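Local structure of ThermoDBP-single stranded DNA binding protein (Thermoproteus tenax, 3TEK) at residues A[13-18]-A[64-69]; A[26-31]-A[58-63]; A[116-121]-A[138-143]. The protein probably binds single-stranded DNA in the Thermoproteales, standing in for the canonical single-stranded DNA-binding protein. All coordinates share one frame; numbering follows the deposited sequence.

Contact 1: A[13-18]-A[64-69]; sequences VRSELI and LREQFG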
ATOM      1  N   VAL A  13       1.415  -8.211  -5.403  1.00 64.34           N
ATOM      2  CA  VAL A  13       2.098  -8.135  -4.135  1.00 60.73           C
ATOM      3  C   VAL A  13       3.252  -9.114  -4.142  1.00 57.45           C
ATOM      4  O   VAL A  13       3.064 -10.278  -4.475  1.00 56.77           O
ATOM      5  CB  VAL A  13       1.170  -8.495  -2.958  1.00 59.51           C
ATOM      6  CG1 VAL A  13       1.910  -8.292  -1.624  1.00 58.20           C
ATOM      7  CG2 VAL A  13      -0.096  -7.658  -2.993  1.00 57.68           C
ATOM      8  N   ARG A  14       4.447  -8.630  -3.813  1.00 54.87           N
ATOM      9  CA  ARG A  14       5.608  -9.498  -3.616  1.00 56.14           C
ATOM     10  C   ARG A  14       6.233  -9.186  -2.249  1.00 50.89           C
ATOM     11  O   ARG A  14       6.182  -8.049  -1.808  1.00 46.98           O
ATOM     12  CB  ARG A  14       6.648  -9.243  -4.713  1.00 63.48           C
ATOM     13  CG  ARG A  14       6.178  -9.473  -6.147  1.00 71.83           C
ATOM     14  CD  ARG A  14       7.209  -8.928  -7.166  1.00 81.60           C
ATOM     15  NE  ARG A  14       7.164  -7.459  -7.285  1.00 90.64           N
ATOM     16  CZ  ARG A  14       8.121  -6.706  -7.843  1.00 97.69           C
ATOM     17  NH1 ARG A  14       9.239  -7.247  -8.341  1.00102.08           N
ATOM     18  NH2 ARG A  14       7.967  -5.388  -7.886  1.00 98.57           N
ATOM     19  N   SER A  15       6.830 -10.192  -1.606  1.00 48.20           N
ATOM     20  CA  SER A  15       7.477 -10.006  -0.317  1.00 45.52           C
ATOM     21  C   SER A  15       8.738 -10.852  -0.100  1.00 47.50           C
ATOM     22  O   SER A  15       9.015 -11.823  -0.805  1.00 47.81           O
ATOM     23  CB  SER A  15       6.481 -10.284   0.799  1.00 44.84           C
ATOM     24  OG  SER A  15       6.064 -11.630   0.793  1.00 45.16           O
ATOM     25  N   GLU A  16       9.516 -10.455   0.890  1.00 48.15           N
ATOM     26  CA  GLU A  16      10.619 -11.273   1.381  1.00 48.90           C
ATOM     27  C   GLU A  16      10.945 -10.882   2.809  1.00 47.64           C
ATOM     28  O   GLU A  16      10.545  -9.813   3.293  1.00 45.93           O
ATOM     29  CB  GLU A  16      11.860 -11.139   0.494  1.00 53.46           C
ATOM     30  CG  GLU A  16      12.451  -9.741   0.382  1.00 54.56           C
ATOM     31  CD  GLU A  16      13.513  -9.679  -0.701  1.00 60.23           C
ATOM     32  OE1 GLU A  16      14.627 -10.206  -0.484  1.00 60.71           O
ATOM     33  OE2 GLU A  16      13.220  -9.124  -1.780  1.00 62.27           O
ATOM     34  N   LEU A  17      11.659 -11.767   3.488  1.00 46.83           N
ATOM     35  CA  LEU A  17      12.072 -11.475   4.845  1.00 47.49           C
ATOM     36  C   LEU A  17      13.387 -10.706   4.849  1.00 46.45           C
ATOM     37  O   LEU A  17      14.213 -10.844   3.967  1.00 48.31           O
ATOM     38  CB  LEU A  17      12.177 -12.760   5.674  1.00 48.14           C
ATOM     39  CG  LEU A  17      10.807 -13.381   6.002  1.00 50.75           C
ATOM     40  CD1 LEU A  17      10.947 -14.672   6.798  1.00 51.48           C
ATOM     41  CD2 LEU A  17       9.898 -12.419   6.764  1.00 48.66           C
ATOM     42  N   ILE A  18      13.563  -9.892   5.867  1.00 45.90           N
ATOM     43  CA  ILE A  18      14.854  -9.348   6.151  1.00 46.91           C
ATOM     44  C   ILE A  18      15.127  -9.481   7.632  1.00 46.16           C
ATOM     45  O   ILE A  18      14.214  -9.468   8.451  1.00 47.69           O
ATOM     46  CB  ILE A  18      14.962  -7.892   5.690  1.00 50.71           C
ATOM     47  CG1 ILE A  18      14.018  -6.997   6.420  1.00 49.31           C
ATOM     48  CG2 ILE A  18      14.600  -7.745   4.163  1.00 51.20           C
ATOM     49  CD1 ILE A  18      13.751  -5.674   5.547  1.00 52.59           C
ATOM     50  N   LEU A  64       2.273 -12.050   5.010  1.00 43.69           N
ATOM     51  CA  LEU A  64       2.542 -12.772   6.235  1.00 44.92           C
ATOM     52  C   LEU A  64       2.395 -14.294   6.058  1.00 46.50           C
ATOM     53  O   LEU A  64       3.207 -15.061   6.557  1.00 45.72           O
ATOM     54  CB  LEU A  64       1.672 -12.251   7.382  1.00 44.30           C
ATOM     55  CG  LEU A  64       2.114 -10.897   7.967  1.00 42.93           C
ATOM     56  CD1 LEU A  64       1.019 -10.299   8.772  1.00 43.31           C
ATOM     57  CD2 LEU A  64       3.406 -10.995   8.804  1.00 42.53           C
ATOM     58  N   ARG A  65       1.357 -14.692   5.348  1.00 47.13           N
ATOM     59  CA  ARG A  65       1.155 -16.085   4.973  1.00 53.35           C
ATOM     60  C   ARG A  65       2.299 -16.625   4.129  1.00 54.52           C
ATOM     61  O   ARG A  65       2.765 -17.729   4.380  1.00 50.04           O
ATOM     62  CB  ARG A  65      -0.149 -16.253   4.189  1.00 55.96           C
ATOM     63  CG  ARG A  65      -1.372 -16.071   5.025  1.00 60.37           C
ATOM     64  CD  ARG A  65      -2.658 -16.494   4.280  1.00 68.39           C
ATOM     65  NE  ARG A  65      -3.760 -15.600   4.649  1.00 73.82           N
ATOM     66  CZ  ARG A  65      -4.229 -14.595   3.906  1.00 76.40           C
ATOM     67  NH1 ARG A  65      -3.740 -14.352   2.687  1.00 76.46           N
ATOM     68  NH2 ARG A  65      -5.227 -13.852   4.379  1.00 78.92           N
ATOM     69  N   GLU A  66       2.718 -15.848   3.123  1.00 54.89           N
ATOM     70  CA  GLU A  66       3.852 -16.213   2.247  1.00 56.82           C
ATOM     71  C   GLU A  66       5.095 -16.505   3.064  1.00 56.27           C
ATOM     72  O   GLU A  66       5.699 -17.588   2.973  1.00 54.83           O
ATOM     73  CB  GLU A  66       4.187 -15.068   1.296  1.00 61.84           C
ATOM     74  CG  GLU A  66       3.448 -15.088   0.002  1.00 70.54           C
ATOM     75  CD  GLU A  66       4.115 -16.011  -1.017  1.00 77.72           C
ATOM     76  OE1 GLU A  66       5.352 -15.886  -1.230  1.00 79.81           O
ATOM     77  OE2 GLU A  66       3.395 -16.852  -1.601  1.00 81.16           O
ATOM     78  N   GLN A  67       5.463 -15.536   3.895  1.00 51.75           N
ATOM     79  CA  GLN A  67       6.722 -15.629   4.617  1.00 51.36           C
ATOM     80  C   GLN A  67       6.736 -16.556   5.844  1.00 49.70           C
ATOM     81  O   GLN A  67       7.756 -17.191   6.101  1.00 50.58           O
ATOM     82  CB  GLN A  67       7.220 -14.227   4.990  1.00 49.83           C
ATOM     83  CG  GLN A  67       7.486 -13.361   3.756  1.00 50.80           C
ATOM     84  CD  GLN A  67       8.303 -14.079   2.693  1.00 51.12           C
ATOM     85  OE1 GLN A  67       9.223 -14.845   3.002  1.00 51.92           O
ATOM     86  NE2 GLN A  67       7.977 -13.824   1.431  1.00 50.95           N
ATOM     87  N   PHE A  68       5.642 -16.618   6.594  1.00 47.68           N
ATOM     88  CA  PHE A  68       5.604 -17.405   7.844  1.00 50.20           C
ATOM     89  C   PHE A  68       4.667 -18.627   7.831  1.00 52.09           C
ATOM     90  O   PHE A  68       4.494 -19.267   8.863  1.00 52.02           O
ATOM     91  CB  PHE A  68       5.192 -16.513   9.008  1.00 47.49           C
ATOM     92  CG  PHE A  68       6.119 -15.371   9.236  1.00 48.35           C
ATOM     93  CD1 PHE A  68       7.360 -15.581   9.835  1.00 50.23           C
ATOM     94  CD2 PHE A  68       5.757 -14.091   8.855  1.00 46.51           C
ATOM     95  CE1 PHE A  68       8.235 -14.525  10.044  1.00 51.57           C
ATOM     96  CE2 PHE A  68       6.614 -13.012   9.057  1.00 48.77           C
ATOM     97  CZ  PHE A  68       7.861 -13.228   9.664  1.00 51.58           C
ATOM     98  N   GLY A  69       4.043 -18.909   6.687  1.00 51.70           N
ATOM     99  CA  GLY A  69       3.059 -19.990   6.561  1.00 54.42           C
ATOM    100  C   GLY A  69       1.739 -19.709   7.269  1.00 54.29           C
ATOM    101  O   GLY A  69       1.400 -18.557   7.493  1.00 54.41           O
TER
HETATM  102  O   HOH W   1       6.134 -13.030  -2.747  1.00 48.06           O
HETATM  103  O   HOH W   2      12.078 -14.034   2.305  1.00 47.76           O
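Leu64 starts this closing part of helix 52-68 with its side chain turned away from strand segment 13-18 and packed on Ile75 and Phe76 of helix 71-79. Its carbonyl O accepts the backbone N of Phe68, so the helix is still regular here. Arg65 is engaged on another side, in a salt bridge with Glu73. Glu66 is the first residue to face the strand: its CB lies 3.9 Å from Ser15 OG, and the chain then bends at chi2. Its OE1 is linked only weakly to the water that accepts the backbone N-H of Ser15, at 3.1 Å from Ser15 N.

Gln67 carries most of the contact. Its CG sits beside the backbone N, anti to the carbonyl carbon, and a bend at chi2 (-48°) lays the amide along the strand. NE2 donates to Ser15 OG over 3.0 Å, nearly straight at 167° and close to the amide plane. At the other end of the amide, OE1 accepts from a second water, which takes the N-H of Leu17 with 2.6 Å between its oxygen and Leu17 N. The topology explains this pattern. Strand 13-20 is the outermost strand on this side of the antiparallel sheet: the backbones of Arg14, Glu16 and Ile18 hydrogen-bond to strand 23-31, while the N-H groups of Ser15 and Leu17 point outward and meet water. The helix passes over this border, its segment axis 8.3 Å from that of the strand at -41°.

Below the amide, Gln67 CB rests 3.7 Å from Leu17 CD2, the two side chains running past each other in opposite directions. The same methyl, Leu17 CD2, meets Phe68 CZ obliquely at 3.6 Å; Phe68 also touches Val26 and Ile75. Gly69, with positive phi, then takes the chain out of the helix.

Contact 2: A[26-31]-A[58-63]; sequences VLIRWN and GAVAGS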
ATOM      1  N   VAL A  26       9.230  -7.890   7.223  1.00 40.60           N
ATOM      2  CA  VAL A  26       8.701  -8.236   5.919  1.00 39.57           C
ATOM      3  C   VAL A  26       8.810  -7.034   5.007  1.00 39.01           C
ATOM      4  O   VAL A  26       8.176  -5.998   5.247  1.00 40.18           O
ATOM      5  CB  VAL A  26       7.243  -8.723   6.001  1.00 40.03           C
ATOM      6  CG1 VAL A  26       6.776  -9.239   4.624  1.00 39.21           C
ATOM      7  CG2 VAL A  26       7.091  -9.846   7.073  1.00 41.35           C
ATOM      8  N   LEU A  27       9.646  -7.170   3.977  1.00 39.58           N
ATOM      9  CA  LEU A  27       9.684  -6.194   2.880  1.00 40.69           C
ATOM     10  C   LEU A  27       8.562  -6.504   1.895  1.00 41.28           C
ATOM     11  O   LEU A  27       8.498  -7.606   1.368  1.00 41.40           O
ATOM     12  CB  LEU A  27      11.035  -6.231   2.180  1.00 42.05           C
ATOM     13  CG  LEU A  27      11.265  -5.308   0.986  1.00 44.31           C
ATOM     14  CD1 LEU A  27      10.992  -3.850   1.323  1.00 45.22           C
ATOM     15  CD2 LEU A  27      12.679  -5.468   0.506  1.00 46.62           C
ATOM     16  N   ILE A  28       7.669  -5.542   1.665  1.00 41.71           N
ATOM     17  CA  ILE A  28       6.546  -5.762   0.784  1.00 43.00           C
ATOM     18  C   ILE A  28       6.614  -4.799  -0.404  1.00 46.98           C
ATOM     19  O   ILE A  28       6.725  -3.583  -0.238  1.00 48.27           O
ATOM     20  CB  ILE A  28       5.226  -5.566   1.496  1.00 42.99           C
ATOM     21  CG1 ILE A  28       5.124  -6.490   2.718  1.00 41.62           C
ATOM     22  CG2 ILE A  28       4.061  -5.806   0.539  1.00 43.93           C
ATOM     23  CD1 ILE A  28       3.835  -6.341   3.429  1.00 43.21           C
ATOM     24  N   ARG A  29       6.544  -5.373  -1.601  1.00 48.50           N
ATOM     25  CA  ARG A  29       6.438  -4.617  -2.828  1.00 52.45           C
ATOM     26  C   ARG A  29       4.990  -4.694  -3.252  1.00 50.38           C
ATOM     27  O   ARG A  29       4.479  -5.781  -3.506  1.00 50.40           O
ATOM     28  CB  ARG A  29       7.341  -5.203  -3.914  1.00 58.11           C
ATOM     29  CG  ARG A  29       8.823  -5.104  -3.574  1.00 66.60           C
ATOM     30  CD  ARG A  29       9.722  -5.886  -4.517  1.00 74.24           C
ATOM     31  NE  ARG A  29      11.067  -5.972  -3.939  1.00 80.99           N
ATOM     32  CZ  ARG A  29      11.723  -7.089  -3.609  1.00 85.36           C
ATOM     33  NH1 ARG A  29      11.206  -8.297  -3.828  1.00 89.34           N
ATOM     34  NH2 ARG A  29      12.943  -6.991  -3.079  1.00 85.02           N
ATOM     35  N   TRP A  30       4.338  -3.539  -3.347  1.00 49.12           N
ATOM     36  CA  TRP A  30       2.903  -3.493  -3.548  1.00 50.17           C
ATOM     37  C   TRP A  30       2.524  -2.606  -4.727  1.00 49.10           C
ATOM     38  O   TRP A  30       2.864  -1.433  -4.758  1.00 47.04           O
ATOM     39  CB  TRP A  30       2.254  -3.004  -2.249  1.00 51.64           C
ATOM     40  CG  TRP A  30       0.781  -2.741  -2.310  1.00 52.87           C
ATOM     41  CD1 TRP A  30      -0.159  -3.484  -2.949  1.00 55.83           C
ATOM     42  CD2 TRP A  30       0.082  -1.651  -1.697  1.00 53.02           C
ATOM     43  NE1 TRP A  30      -1.399  -2.936  -2.773  1.00 55.47           N
ATOM     44  CE2 TRP A  30      -1.285  -1.804  -2.013  1.00 53.97           C
ATOM     45  CE3 TRP A  30       0.478  -0.555  -0.933  1.00 51.04           C
ATOM     46  CZ2 TRP A  30      -2.266  -0.910  -1.576  1.00 52.33           C
ATOM     47  CZ3 TRP A  30      -0.498   0.335  -0.497  1.00 52.86           C
ATOM     48  CH2 TRP A  30      -1.856   0.147  -0.818  1.00 51.98           C
ATOM     49  N   ASN A  31       1.851  -3.179  -5.715  1.00 51.57           N
ATOM     50  CA  ASN A  31       1.267  -2.381  -6.796  1.00 52.01           C
ATOM     51  C   ASN A  31      -0.224  -2.345  -6.615  1.00 49.90           C
ATOM     52  O   ASN A  31      -0.845  -3.370  -6.492  1.00 49.91           O
ATOM     53  CB  ASN A  31       1.615  -2.929  -8.189  1.00 57.12           C
ATOM     54  CG  ASN A  31       1.181  -1.972  -9.349  1.00 60.08           C
ATOM     55  OD1 ASN A  31       0.200  -1.220  -9.237  1.00 59.23           O
ATOM     56  ND2 ASN A  31       1.920  -2.013 -10.461  1.00 66.19           N
ATOM     57  N   GLY A  58      -5.022  -6.856   2.454  1.00 46.90           N
ATOM     58  CA  GLY A  58      -4.787  -8.084   1.703  1.00 48.06           C
ATOM     59  C   GLY A  58      -3.317  -8.256   1.399  1.00 46.78           C
ATOM     60  O   GLY A  58      -2.777  -9.358   1.498  1.00 47.51           O
ATOM     61  N   ALA A  59      -2.653  -7.150   1.067  1.00 44.54           N
ATOM     62  CA  ALA A  59      -1.220  -7.194   0.807  1.00 44.10           C
ATOM     63  C   ALA A  59      -0.430  -7.643   2.051  1.00 41.74           C
ATOM     64  O   ALA A  59       0.472  -8.471   1.947  1.00 43.31           O
ATOM     65  CB  ALA A  59      -0.703  -5.820   0.287  1.00 42.50           C
ATOM     66  N   VAL A  60      -0.793  -7.122   3.221  1.00 39.61           N
ATOM     67  CA  VAL A  60      -0.087  -7.495   4.457  1.00 39.80           C
ATOM     68  C   VAL A  60      -0.366  -8.935   4.845  1.00 40.27           C
ATOM     69  O   VAL A  60       0.560  -9.686   5.157  1.00 44.19           O
ATOM     70  CB  VAL A  60      -0.434  -6.507   5.565  1.00 38.46           C
ATOM     71  CG1 VAL A  60       0.088  -6.959   6.898  1.00 38.56           C
ATOM     72  CG2 VAL A  60       0.100  -5.092   5.144  1.00 37.18           C
ATOM     73  N   ALA A  61      -1.629  -9.321   4.844  1.00 42.23           N
ATOM     74  CA  ALA A  61      -2.042 -10.661   5.303  1.00 43.66           C
ATOM     75  C   ALA A  61      -1.431 -11.688   4.383  1.00 46.27           C
ATOM     76  O   ALA A  61      -0.877 -12.679   4.851  1.00 48.77           O
ATOM     77  CB  ALA A  61      -3.560 -10.798   5.297  1.00 45.06           C
ATOM     78  N   GLY A  62      -1.526 -11.428   3.073  1.00 46.86           N
ATOM     79  CA  GLY A  62      -0.936 -12.288   2.052  1.00 49.33           C
ATOM     80  C   GLY A  62       0.566 -12.452   2.220  1.00 48.69           C
ATOM     81  O   GLY A  62       1.069 -13.561   2.154  1.00 47.96           O
ATOM     82  N   SER A  63       1.281 -11.349   2.447  1.00 46.06           N
ATOM     83  CA  SER A  63       2.730 -11.429   2.673  1.00 44.99           C
ATOM     84  C   SER A  63       3.067 -12.213   3.963  1.00 45.02           C
ATOM     85  O   SER A  63       4.036 -12.957   3.994  1.00 45.42           O
ATOM     86  CB  SER A  63       3.371 -10.051   2.705  1.00 44.88           C
ATOM     87  OG  SER A  63       3.107  -9.334   1.494  1.00 46.90           O
TER
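Segment 58-63 crosses strand segment 26-31 at 135°, the axes 9.6 Å apart at their closest, and the two are joined entirely by van der Waals contact, with no hydrogen bond across. Packing is tightest at Ile28. Its CG1 lies beside the backbone N and the chain is extended beyond it, so that the terminal methyl CD1 is driven toward the helix and ends 3.6 Å from Ser63 OG. An apolar branch thus abuts a hydroxyl, but the polar atom is already held within its own helix: Ser63 OG donates to Ala59 O at 2.8 Å, in the plane of that carbonyl. Ala59 O also takes the backbone N of Ser63, so one buried oxygen is gripped by two donors. The hydroxyl is thereby held in one rotation, beside the backbone N, while CB, placed by the helix backbone, faces the isoleucine.

Around this centre the contact slackens. Val26 CG1 reaches Ser63 CB only at 4.0 Å, and the methyls Ile28 CD1 and Val60 CG2 are 4.3 Å apart. At the other end, Trp30 CG, anti to the backbone N, carries the indole toward the helix, and chi2 (41°) turns one face to it. Ala59 CB stands over that face, 4.2 Å from the centroid of the Trp30 five-membered ring and 18° off its normal, a CH-pi contact.

All the touching residues are buried, whereas Gly58 lies exposed on the helix, and Leu27 and Arg29 point from the reverse face of the strand toward more open ground. The interface is a helix laid on a sheet. Strand 23-31 runs between strands 13-20 and 116-124; Phe52 meets the Trp30 ring edge-to-face, Leu55 and Leu56 also touch it, and Phe76 of helix 71-79 covers Val60 and Ala61 from behind.

Contact 3: A[116-121]-A[138-143]; sequences FMISTE and TQLIYW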
ATOM      1  N   PHE A 116      -4.354   5.247 -13.418  1.00 54.55           N
ATOM      2  CA  PHE A 116      -2.954   5.068 -13.022  1.00 52.70           C
ATOM      3  C   PHE A 116      -2.740   3.829 -12.143  1.00 52.78           C
ATOM      4  O   PHE A 116      -3.700   3.230 -11.638  1.00 51.17           O
ATOM      5  CB  PHE A 116      -2.453   6.302 -12.255  1.00 50.50           C
ATOM      6  CG  PHE A 116      -3.221   6.591 -11.006  1.00 49.33           C
ATOM      7  CD1 PHE A 116      -2.934   5.909  -9.811  1.00 50.53           C
ATOM      8  CD2 PHE A 116      -4.246   7.520 -11.010  1.00 48.58           C
ATOM      9  CE1 PHE A 116      -3.670   6.169  -8.647  1.00 50.77           C
ATOM     10  CE2 PHE A 116      -5.000   7.778  -9.861  1.00 49.38           C
ATOM     11  CZ  PHE A 116      -4.711   7.121  -8.681  1.00 50.92           C
ATOM     12  N   MET A 117      -1.497   3.497 -11.893  1.00 30.00           N
ATOM     13  CA  MET A 117      -1.188   2.594 -10.824  1.00 30.00           C
ATOM     14  C   MET A 117       0.041   3.045 -10.055  1.00 30.00           C
ATOM     15  O   MET A 117       0.931   3.644 -10.600  1.00 30.00           O
ATOM     16  CB  MET A 117      -1.034   1.178 -11.332  1.00 20.00           C
ATOM     17  CG  MET A 117      -0.166   1.048 -12.490  1.00 20.00           C
ATOM     18  SD  MET A 117      -0.250  -0.566 -13.225  1.00 20.00           S
ATOM     19  CE  MET A 117       0.780  -0.280 -14.598  1.00 20.00           C
ATOM     20  N   ILE A 118       0.064   2.777  -8.776  1.00 53.22           N
ATOM     21  CA  ILE A 118       1.187   3.157  -7.967  1.00 51.16           C
ATOM     22  C   ILE A 118       1.884   1.910  -7.499  1.00 51.48           C
ATOM     23  O   ILE A 118       1.258   0.997  -7.056  1.00 52.97           O
ATOM     24  CB  ILE A 118       0.716   3.940  -6.774  1.00 50.81           C
ATOM     25  CG1 ILE A 118       0.081   5.226  -7.253  1.00 51.89           C
ATOM     26  CG2 ILE A 118       1.839   4.246  -5.835  1.00 49.56           C
ATOM     27  CD1 ILE A 118      -0.710   5.906  -6.251  1.00 51.21           C
ATOM     28  N   SER A 119       3.188   1.874  -7.626  1.00 51.82           N
ATOM     29  CA  SER A 119       3.954   0.818  -7.001  1.00 54.17           C
ATOM     30  C   SER A 119       4.813   1.461  -5.917  1.00 53.58           C
ATOM     31  O   SER A 119       5.424   2.534  -6.118  1.00 51.02           O
ATOM     32  CB  SER A 119       4.847   0.098  -7.989  1.00 56.99           C
ATOM     33  OG  SER A 119       5.867   0.974  -8.416  1.00 63.57           O
ATOM     34  N   THR A 120       4.855   0.808  -4.774  1.00 49.66           N
ATOM     35  CA  THR A 120       5.668   1.305  -3.673  1.00 50.83           C
ATOM     36  C   THR A 120       6.207   0.145  -2.853  1.00 47.95           C
ATOM     37  O   THR A 120       5.900  -1.019  -3.123  1.00 50.63           O
ATOM     38  CB  THR A 120       4.880   2.300  -2.811  1.00 51.55           C
ATOM     39  OG1 THR A 120       5.788   2.960  -1.893  1.00 53.15           O
ATOM     40  CG2 THR A 120       3.720   1.591  -2.093  1.00 52.91           C
ATOM     41  N   GLU A 121       7.066   0.463  -1.903  1.00 47.31           N
ATOM     42  CA  GLU A 121       7.634  -0.533  -1.006  1.00 45.64           C
ATOM     43  C   GLU A 121       7.355  -0.165   0.433  1.00 43.40           C
ATOM     44  O   GLU A 121       7.417   1.009   0.798  1.00 40.44           O
ATOM     45  CB  GLU A 121       9.137  -0.616  -1.178  1.00 48.91           C
ATOM     46  CG  GLU A 121       9.581  -1.133  -2.510  1.00 54.19           C
ATOM     47  CD  GLU A 121      11.034  -1.634  -2.485  1.00 56.08           C
ATOM     48  OE1 GLU A 121      11.731  -1.542  -1.432  1.00 56.76           O
ATOM     49  OE2 GLU A 121      11.457  -2.127  -3.534  1.00 59.45           O
ATOM     50  N   THR A 138       8.633   4.877  -4.406  1.00 51.13           N
ATOM     51  CA  THR A 138       7.273   5.024  -4.888  1.00 51.50           C
ATOM     52  C   THR A 138       7.297   5.446  -6.352  1.00 53.35           C
ATOM     53  O   THR A 138       8.012   6.373  -6.696  1.00 55.22           O
ATOM     54  CB  THR A 138       6.513   6.067  -4.063  1.00 50.47           C
ATOM     55  OG1 THR A 138       6.529   5.671  -2.686  1.00 51.03           O
ATOM     56  CG2 THR A 138       5.066   6.182  -4.529  1.00 49.72           C
ATOM     57  N   GLN A 139       6.531   4.782  -7.214  1.00 56.46           N
ATOM     58  CA  GLN A 139       6.446   5.188  -8.632  1.00 58.05           C
ATOM     59  C   GLN A 139       5.046   5.115  -9.181  1.00 56.81           C
ATOM     60  O   GLN A 139       4.229   4.318  -8.733  1.00 55.05           O
ATOM     61  CB  GLN A 139       7.359   4.330  -9.490  1.00 64.27           C
ATOM     62  CG  GLN A 139       8.800   4.844  -9.495  1.00 72.55           C
ATOM     63  CD  GLN A 139       9.794   3.736  -9.463  1.00 79.83           C
ATOM     64  OE1 GLN A 139       9.693   2.792 -10.247  1.00 89.63           O
ATOM     65  NE2 GLN A 139      10.766   3.824  -8.540  1.00 83.75           N
ATOM     66  N   LEU A 140       4.789   5.988 -10.144  1.00 54.01           N
ATOM     67  CA  LEU A 140       3.506   6.087 -10.798  1.00 53.19           C
ATOM     68  C   LEU A 140       3.638   5.733 -12.257  1.00 53.92           C
ATOM     69  O   LEU A 140       4.535   6.226 -12.969  1.00 56.69           O
ATOM     70  CB  LEU A 140       2.987   7.512 -10.715  1.00 54.90           C
ATOM     71  CG  LEU A 140       1.554   7.708 -11.182  1.00 54.50           C
ATOM     72  CD1 LEU A 140       0.606   7.361 -10.053  1.00 54.52           C
ATOM     73  CD2 LEU A 140       1.348   9.150 -11.704  1.00 57.69           C
ATOM     74  N   ILE A 141       2.743   4.878 -12.713  1.00 53.20           N
ATOM     75  CA  ILE A 141       2.523   4.720 -14.128  1.00 53.67           C
ATOM     76  C   ILE A 141       1.120   5.244 -14.374  1.00 51.47           C
ATOM     77  O   ILE A 141       0.203   4.934 -13.612  1.00 47.85           O
ATOM     78  CB  ILE A 141       2.638   3.268 -14.575  1.00 57.87           C
ATOM     79  CG1 ILE A 141       4.097   2.818 -14.490  1.00 60.20           C
ATOM     80  CG2 ILE A 141       2.146   3.126 -16.051  1.00 56.08           C
ATOM     81  CD1 ILE A 141       4.972   3.379 -15.661  1.00 63.57           C
ATOM     82  N   TYR A 142       0.969   6.060 -15.415  1.00 48.67           N
ATOM     83  CA  TYR A 142      -0.296   6.764 -15.663  1.00 49.64           C
ATOM     84  C   TYR A 142      -0.655   6.716 -17.147  1.00 49.51           C
ATOM     85  O   TYR A 142       0.192   6.443 -17.977  1.00 52.19           O
ATOM     86  CB  TYR A 142      -0.223   8.212 -15.158  1.00 49.29           C
ATOM     87  CG  TYR A 142       0.788   9.085 -15.862  1.00 50.81           C
ATOM     88  CD1 TYR A 142       0.399   9.947 -16.889  1.00 51.43           C
ATOM     89  CD2 TYR A 142       2.132   9.063 -15.504  1.00 52.33           C
ATOM     90  CE1 TYR A 142       1.333  10.756 -17.535  1.00 55.01           C
ATOM     91  CE2 TYR A 142       3.078   9.880 -16.152  1.00 54.97           C
ATOM     92  CZ  TYR A 142       2.665  10.719 -17.163  1.00 56.65           C
ATOM     93  OH  TYR A 142       3.572  11.523 -17.802  1.00 61.66           O
ATOM     94  N   TRP A 143      -1.916   6.958 -17.461  1.00 50.74           N
ATOM     95  CA  TRP A 143      -2.402   6.834 -18.833  1.00 50.26           C
ATOM     96  C   TRP A 143      -2.590   8.229 -19.453  1.00 51.37           C
ATOM     97  O   TRP A 143      -3.150   9.108 -18.832  1.00 50.57           O
ATOM     98  CB  TRP A 143      -3.684   6.028 -18.859  1.00 51.23           C
ATOM     99  CG  TRP A 143      -3.460   4.514 -18.938  1.00 54.82           C
ATOM    100  CD1 TRP A 143      -3.691   3.708 -20.019  1.00 55.50           C
ATOM    101  CD2 TRP A 143      -2.985   3.649 -17.897  1.00 55.23           C
ATOM    102  NE1 TRP A 143      -3.385   2.395 -19.721  1.00 58.24           N
ATOM    103  CE2 TRP A 143      -2.947   2.331 -18.426  1.00 59.40           C
ATOM    104  CE3 TRP A 143      -2.607   3.851 -16.574  1.00 56.83           C
ATOM    105  CZ2 TRP A 143      -2.520   1.229 -17.677  1.00 60.90           C
ATOM    106  CZ3 TRP A 143      -2.180   2.749 -15.825  1.00 60.12           C
ATOM    107  CH2 TRP A 143      -2.152   1.452 -16.386  1.00 59.10           C
TER
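The segments run antiparallel at 164° with axes 4.7 Å apart, tied by four backbone hydrogen bonds in two reciprocal pairs, Met117 with Ile141 and Ser119 with Gln139, the shortest of which joins Gln139 N to Ser119 O at 2.7 Å and, like the Met117-Ile141 bonds, lies nearly along the C=O axis.

On the face bearing Phe116, Ile118 and Leu140, the branch Leu140 CD1 wedges between its neighbours, 3.6 Å from Ile118 CG1 and 3.8 Å from Phe116 CD1. Trp99 of helix 83-108 lies against both Ile118 and Leu140, and Phe100 meets the Phe116 ring. On the other face, Met117 starts from the crowded position, with CG between N and the carbonyl carbon (chi1 49°), and then extends alongside Ile141. Its methyl CE finishes 3.9 Å from Ile141 CG2 and 3.8 Å from Trp143 CH2. Trp143 comes in from the side and sets its ring edge against the backbone, CZ3 lying 3.7 Å from Phe116 CA. The two threonines at the far end find firm partners beyond the segments, Thr120 OG1 with Trp133 NE1 and Thr138 OG1 with Arg135 O.

This is the ordinary pairing of a beta hairpin, here the one formed by strands 116-124 and 131-142 at the margin of the sheet. The backbone bonds therefore fix the register, while the side chains divide the strands into an apolar face against helix 83-108 and a face carrying the exposed Gln139 and Ile141.

How the contacts relate
Contacts 1 and 2 both fasten helix 52-68 to the sheet, through the neighbouring strands 13-20 and 23-31, and their centres are about 7 Å apart; contact 2 is nested within the chain loop that contact 1 closes. Contact 2 is core, wholly buried, and without a hydrogen bond across its interface. Contact 1 is surface, and there an amide and waters join in. The Glu16-Arg29 salt bridge connects the two. Contact 3 holds strand to strand through backbone hydrogen bonds and is partly buried. It meets contact 2 through the backbone of Trp30 and Thr120 but does not touch contact 1, although all three share one sheet.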